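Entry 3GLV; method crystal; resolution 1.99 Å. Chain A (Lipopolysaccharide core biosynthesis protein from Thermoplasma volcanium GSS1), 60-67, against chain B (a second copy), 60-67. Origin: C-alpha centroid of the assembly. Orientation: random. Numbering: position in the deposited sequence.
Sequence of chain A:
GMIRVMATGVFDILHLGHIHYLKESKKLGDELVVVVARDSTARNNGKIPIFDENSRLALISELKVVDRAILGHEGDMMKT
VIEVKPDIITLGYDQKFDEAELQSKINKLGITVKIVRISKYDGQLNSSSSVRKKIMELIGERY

Chain A 60-67: ISELKVVD
Chain B 60-67: ISELKVVD

The contact is made by residues 61 to 66 of both copies; at 63 and 64 like residues are nearest, with CA atoms of Leu A63 and Leu B63 4.6 Å apart and those of Lys A64 and Lys B64 4.5 Å. A single beta bridge joins the leucines; 538 Å² is buried, both sides summed. From 60 to 67 the stretches run in broadly the same sense, but their 62-64 segments cross steeply. Chain A nearly repeats chain B: Ile A60 to Leu A63 is a type I turn, with Glu A62 at phi/psi -90/-3, Leu A63 at -80/135 (chi1 m, chi2 t) and Lys A64 at -48/-45.

Chain B comes in from a helix at Ile B60 (-60/-35), whose CA-to-CB bond points away; its O accepts from Leu B63 N at 3.2 Å. Ser B61 (-66/-17, chi1 m) has its CA-to-CB bond directed away, yet its O lies 3.4 Å from Lys A64 CE, a carbon polarised by the adjacent ammonium.

Glu B62 (-87/-4) offers its backbone O to the other chain. Lys A64 N donates to Glu B62 O at 2.8 Å and 174°, nearly linear, and Lys B64 N donates to Glu A62 O with the same values; the two bonds flank the leucine bridge. The CA-to-CB bond of Glu B62 points sideways (chi1 m, chi2 m, chi3 -31°). Water 2 donates to Glu B62 O (2.7 Å) and Glu B62 OE1 (2.9 Å) and accepts from Val A65 N (3.1 Å), linking carboxylate, carbonyl and the opposing turn.

At Leu B63 the backbone extends (-82/136). Its CA approaches Glu A62 O at 3.5 Å in a CA-H...O contact, angle at H 136°, supplementing the hydrogen bond from Lys B64 N to that oxygen. With chi1 m and chi2 t, Leu B63 CD2 comes within 4.1 Å of Leu A63 CD2, an apolar pairing, and 3.9 Å of Glu A62 CB.

A type I turn spans Leu B63 to Val B66, closed by Val B66 N donating to Leu B63 O at 3.0 Å. Lys B64 (-51/-42; m, t, t, m, chi4 -38°) has CA-to-CB sideways, but its end comes nearer. Its NZ donates to Leu A63 O at 2.9 Å and Val A66 O at 3.0 Å, carbonyls at the first and last residues of chain A's equivalent turn. Reciprocally, Lys A64 NZ (m, t, t, m) reaches Leu B63 O at 2.7 Å and Val B66 O at 2.9 Å.

Val B65 (-80/-5, chi1 m) donates from N to water 1 at 3.0 Å; that water donates to Glu A62 O (2.9 Å) and Glu A62 OE1 (2.6 Å). Val B66 (-98/119, chi1 t) contributes its carbonyl; Asp B67 (-86/-42, chi1 m) has its CA-to-CB bond directed away.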

ATOM      1  N   ILE A  60      -0.084   4.164   4.878  1.00 21.20           N
ATOM      2  CA  ILE A  60      -0.962   3.122   5.496  1.00 20.68           C
ATOM      3  C   ILE A  60      -2.464   3.370   5.191  1.00 19.81           C
ATOM      4  O   ILE A  60      -3.227   2.450   4.941  1.00 19.31           O
ATOM      5  CB  ILE A  60      -0.722   3.055   7.038  1.00 21.92           C
ATOM      6  CG1 ILE A  60       0.381   2.054   7.346  1.00 22.41           C
ATOM      7  CG2 ILE A  60      -1.982   2.646   7.817  1.00 21.00           C
ATOM      8  CD1 ILE A  60       0.019   0.631   6.940  1.00 21.02           C
ATOM      9  N   SER A  61      -2.864   4.642   5.161  1.00 20.17           N
ATOM     10  CA  SER A  61      -4.256   5.042   4.921  1.00 21.02           C
ATOM     11  C   SER A  61      -4.718   4.691   3.496  1.00 20.82           C
ATOM     12  O   SER A  61      -5.920   4.767   3.189  1.00 21.14           O
ATOM     13  CB  SER A  61      -4.397   6.571   5.083  1.00 20.37           C
ATOM     14  OG  SER A  61      -4.196   6.834   6.467  1.00 27.44           O
ATOM     15  N   GLU A  62      -3.782   4.376   2.616  1.00 20.88           N
ATOM     16  CA  GLU A  62      -4.132   4.120   1.219  1.00 21.11           C
ATOM     17  C   GLU A  62      -4.448   2.665   0.976  1.00 21.04           C
ATOM     18  O   GLU A  62      -4.805   2.309  -0.164  1.00 22.10           O
ATOM     19  CB  GLU A  62      -3.003   4.605   0.278  1.00 20.87           C
ATOM     20  CG  GLU A  62      -2.846   6.158   0.257  1.00 23.13           C
ATOM     21  CD  GLU A  62      -3.992   6.873  -0.405  1.00 26.23           C
ATOM     22  OE1 GLU A  62      -4.663   6.257  -1.268  1.00 25.07           O
ATOM     23  OE2 GLU A  62      -4.180   8.082  -0.115  1.00 25.99           O
ATOM     24  N   LEU A  63      -4.307   1.816   1.996  1.00 19.04           N
ATOM     25  CA  LEU A  63      -4.615   0.394   1.849  1.00 18.66           C
ATOM     26  C   LEU A  63      -6.085   0.052   1.938  1.00 19.46           C
ATOM     27  O   LEU A  63      -6.809   0.514   2.844  1.00 21.17           O
ATOM     28  CB  LEU A  63      -3.879  -0.439   2.881  1.00 17.78           C
ATOM     29  CG  LEU A  63      -2.355  -0.301   2.824  1.00 18.77           C
ATOM     30  CD1 LEU A  63      -1.768  -0.937   4.077  1.00 15.36           C
ATOM     31  CD2 LEU A  63      -1.824  -0.901   1.517  1.00 19.78           C
ATOM     32  N   LYS A  64      -6.533  -0.802   1.016  1.00 19.17           N
ATOM     33  CA  LYS A  64      -7.951  -1.189   0.960  1.00 20.44           C
ATOM     34  C   LYS A  64      -8.464  -1.582   2.336  1.00 19.60           C
ATOM     35  O   LYS A  64      -9.524  -1.155   2.723  1.00 17.03           O
ATOM     36  CB  LYS A  64      -8.175  -2.387  -0.010  1.00 19.71           C
ATOM     37  CG  LYS A  64      -8.080  -2.011  -1.516  1.00 22.00           C
ATOM     38  CD  LYS A  64      -8.333  -3.236  -2.465  1.00 23.62           C
ATOM     39  CE  LYS A  64      -8.027  -2.930  -3.962  1.00 24.15           C
ATOM     40  NZ  LYS A  64      -8.417  -1.497  -4.443  1.00 24.16           N
ATOM     41  N   VAL A  65      -7.682  -2.380   3.069  1.00 19.96           N
ATOM     42  CA  VAL A  65      -8.181  -2.982   4.289  1.00 20.24           C
ATOM     43  C   VAL A  65      -8.197  -2.027   5.485  1.00 22.62           C
ATOM     44  O   VAL A  65      -8.800  -2.360   6.504  1.00 23.81           O
ATOM     45  CB  VAL A  65      -7.408  -4.290   4.652  1.00 20.24           C
ATOM     46  CG1 VAL A  65      -7.506  -5.292   3.505  1.00 19.31           C
ATOM     47  CG2 VAL A  65      -5.980  -4.021   5.049  1.00 19.16           C
ATOM     48  N   VAL A  66      -7.614  -0.824   5.349  1.00 22.83           N
ATOM     49  CA  VAL A  66      -7.529   0.097   6.435  1.00 22.61           C
ATOM     50  C   VAL A  66      -8.669   1.115   6.391  1.00 24.16           C
ATOM     51  O   VAL A  66      -8.778   1.954   5.455  1.00 23.15           O
ATOM     52  CB  VAL A  66      -6.136   0.845   6.496  1.00 22.58           C
ATOM     53  CG1 VAL A  66      -6.104   1.841   7.635  1.00 21.14           C
ATOM     54  CG2 VAL A  66      -4.982  -0.130   6.595  1.00 19.80           C
ATOM     55  N   ASP A  67      -9.478   1.112   7.448  1.00 23.96           N
ATOM     56  CA  ASP A  67     -10.570   2.099   7.515  1.00 24.78           C
ATOM     57  C   ASP A  67     -10.087   3.428   8.050  1.00 25.60           C
ATOM     58  O   ASP A  67     -10.427   4.458   7.476  1.00 27.33           O
ATOM     59  CB  ASP A  67     -11.720   1.539   8.297  1.00 23.53           C
ATOM     60  CG  ASP A  67     -12.280   0.314   7.625  1.00 25.41           C
ATOM     61  OD1 ASP A  67     -12.752   0.490   6.486  1.00 31.56           O
ATOM     62  OD2 ASP A  67     -12.142  -0.808   8.152  1.00 22.15           O
TER
ATOM     63  N   ILE B  60       1.012  -3.608  -4.665  1.00 21.59           N
ATOM     64  CA  ILE B  60       0.290  -2.591  -5.442  1.00 21.11           C
ATOM     65  C   ILE B  60      -1.236  -2.889  -5.472  1.00 20.45           C
ATOM     66  O   ILE B  60      -2.075  -1.975  -5.445  1.00 20.01           O
ATOM     67  CB  ILE B  60       0.884  -2.595  -6.863  1.00 22.65           C
ATOM     68  CG1 ILE B  60       1.943  -1.539  -6.982  1.00 24.63           C
ATOM     69  CG2 ILE B  60      -0.183  -2.425  -7.959  1.00 23.77           C
ATOM     70  CD1 ILE B  60       1.461  -0.116  -6.800  1.00 21.85           C
ATOM     71  N   SER B  61      -1.587  -4.181  -5.500  1.00 19.61           N
ATOM     72  CA  SER B  61      -2.962  -4.650  -5.556  1.00 19.84           C
ATOM     73  C   SER B  61      -3.746  -4.325  -4.293  1.00 19.96           C
ATOM     74  O   SER B  61      -4.979  -4.330  -4.337  1.00 19.25           O
ATOM     75  CB  SER B  61      -3.017  -6.167  -5.756  1.00 19.44           C
ATOM     76  OG  SER B  61      -2.374  -6.478  -6.973  1.00 26.80           O
ATOM     77  N   GLU B  62      -3.039  -3.993  -3.199  1.00 19.49           N
ATOM     78  CA  GLU B  62      -3.657  -3.699  -1.918  1.00 19.11           C
ATOM     79  C   GLU B  62      -4.073  -2.257  -1.762  1.00 19.07           C
ATOM     80  O   GLU B  62      -4.615  -1.871  -0.700  1.00 20.61           O
ATOM     81  CB  GLU B  62      -2.698  -4.093  -0.769  1.00 19.12           C
ATOM     82  CG  GLU B  62      -2.490  -5.642  -0.647  1.00 21.26           C
ATOM     83  CD  GLU B  62      -3.752  -6.429  -0.303  1.00 22.69           C
ATOM     84  OE1 GLU B  62      -4.635  -5.920   0.385  1.00 27.01           O
ATOM     85  OE2 GLU B  62      -3.881  -7.613  -0.678  1.00 26.81           O
ATOM     86  N   LEU B  63      -3.750  -1.434  -2.745  1.00 19.09           N
ATOM     87  CA  LEU B  63      -4.116  -0.016  -2.679  1.00 18.22           C
ATOM     88  C   LEU B  63      -5.538   0.269  -3.091  1.00 19.74           C
ATOM     89  O   LEU B  63      -6.048  -0.267  -4.121  1.00 20.23           O
ATOM     90  CB  LEU B  63      -3.191   0.805  -3.541  1.00 17.99           C
ATOM     91  CG  LEU B  63      -1.737   0.846  -3.090  1.00 16.77           C
ATOM     92  CD1 LEU B  63      -0.912   1.490  -4.199  1.00 18.15           C
ATOM     93  CD2 LEU B  63      -1.550   1.528  -1.721  1.00 16.76           C
ATOM     94  N   LYS B  64      -6.197   1.120  -2.297  1.00 19.30           N
ATOM     95  CA  LYS B  64      -7.571   1.496  -2.575  1.00 20.93           C
ATOM     96  C   LYS B  64      -7.731   1.957  -4.023  1.00 20.17           C
ATOM     97  O   LYS B  64      -8.726   1.615  -4.662  1.00 18.71           O
ATOM     98  CB  LYS B  64      -8.044   2.643  -1.635  1.00 21.26           C
ATOM     99  CG  LYS B  64      -8.358   2.262  -0.149  1.00 22.81           C
ATOM    100  CD  LYS B  64      -8.711   3.557   0.745  1.00 25.46           C
ATOM    101  CE  LYS B  64      -8.740   3.240   2.247  1.00 25.10           C
ATOM    102  NZ  LYS B  64      -9.363   1.839   2.562  1.00 20.20           N
ATOM    103  N   VAL B  65      -6.788   2.746  -4.536  1.00 19.26           N
ATOM    104  CA  VAL B  65      -7.015   3.350  -5.872  1.00 21.20           C
ATOM    105  C   VAL B  65      -6.748   2.406  -7.032  1.00 21.65           C
ATOM    106  O   VAL B  65      -7.084   2.755  -8.171  1.00 22.07           O
ATOM    107  CB  VAL B  65      -6.216   4.614  -6.077  1.00 21.12           C
ATOM    108  CG1 VAL B  65      -6.578   5.523  -4.978  1.00 23.04           C
ATOM    109  CG2 VAL B  65      -4.710   4.304  -6.052  1.00 20.15           C
ATOM    110  N   VAL B  66      -6.233   1.186  -6.738  1.00 22.26           N
ATOM    111  CA  VAL B  66      -5.892   0.233  -7.781  1.00 22.45           C
ATOM    112  C   VAL B  66      -7.004  -0.817  -7.993  1.00 23.50           C
ATOM    113  O   VAL B  66      -7.309  -1.579  -7.080  1.00 21.03           O
ATOM    114  CB  VAL B  66      -4.557  -0.513  -7.479  1.00 22.48           C
ATOM    115  CG1 VAL B  66      -4.252  -1.528  -8.552  1.00 18.74           C
ATOM    116  CG2 VAL B  66      -3.387   0.479  -7.300  1.00 19.10           C
ATOM    117  N   ASP B  67      -7.580  -0.869  -9.203  1.00 23.91           N
ATOM    118  CA  ASP B  67      -8.689  -1.791  -9.461  1.00 24.38           C
ATOM    119  C   ASP B  67      -8.136  -3.117  -9.855  1.00 24.93           C
ATOM    120  O   ASP B  67      -8.635  -4.129  -9.416  1.00 24.94           O
ATOM    121  CB  ASP B  67      -9.640  -1.265 -10.529  1.00 24.62           C
ATOM    122  CG  ASP B  67     -10.318   0.014 -10.077  1.00 27.55           C
ATOM    123  OD1 ASP B  67     -11.122  -0.079  -9.137  1.00 31.31           O
ATOM    124  OD2 ASP B  67     -10.024   1.117 -10.580  1.00 23.74           O
TER
HETATM  125  O   HOH W   1      -4.891   3.957  -2.560  1.00 19.57           O
HETATM  126  O   HOH W   2      -5.169  -3.313   1.506  1.00 26.92           O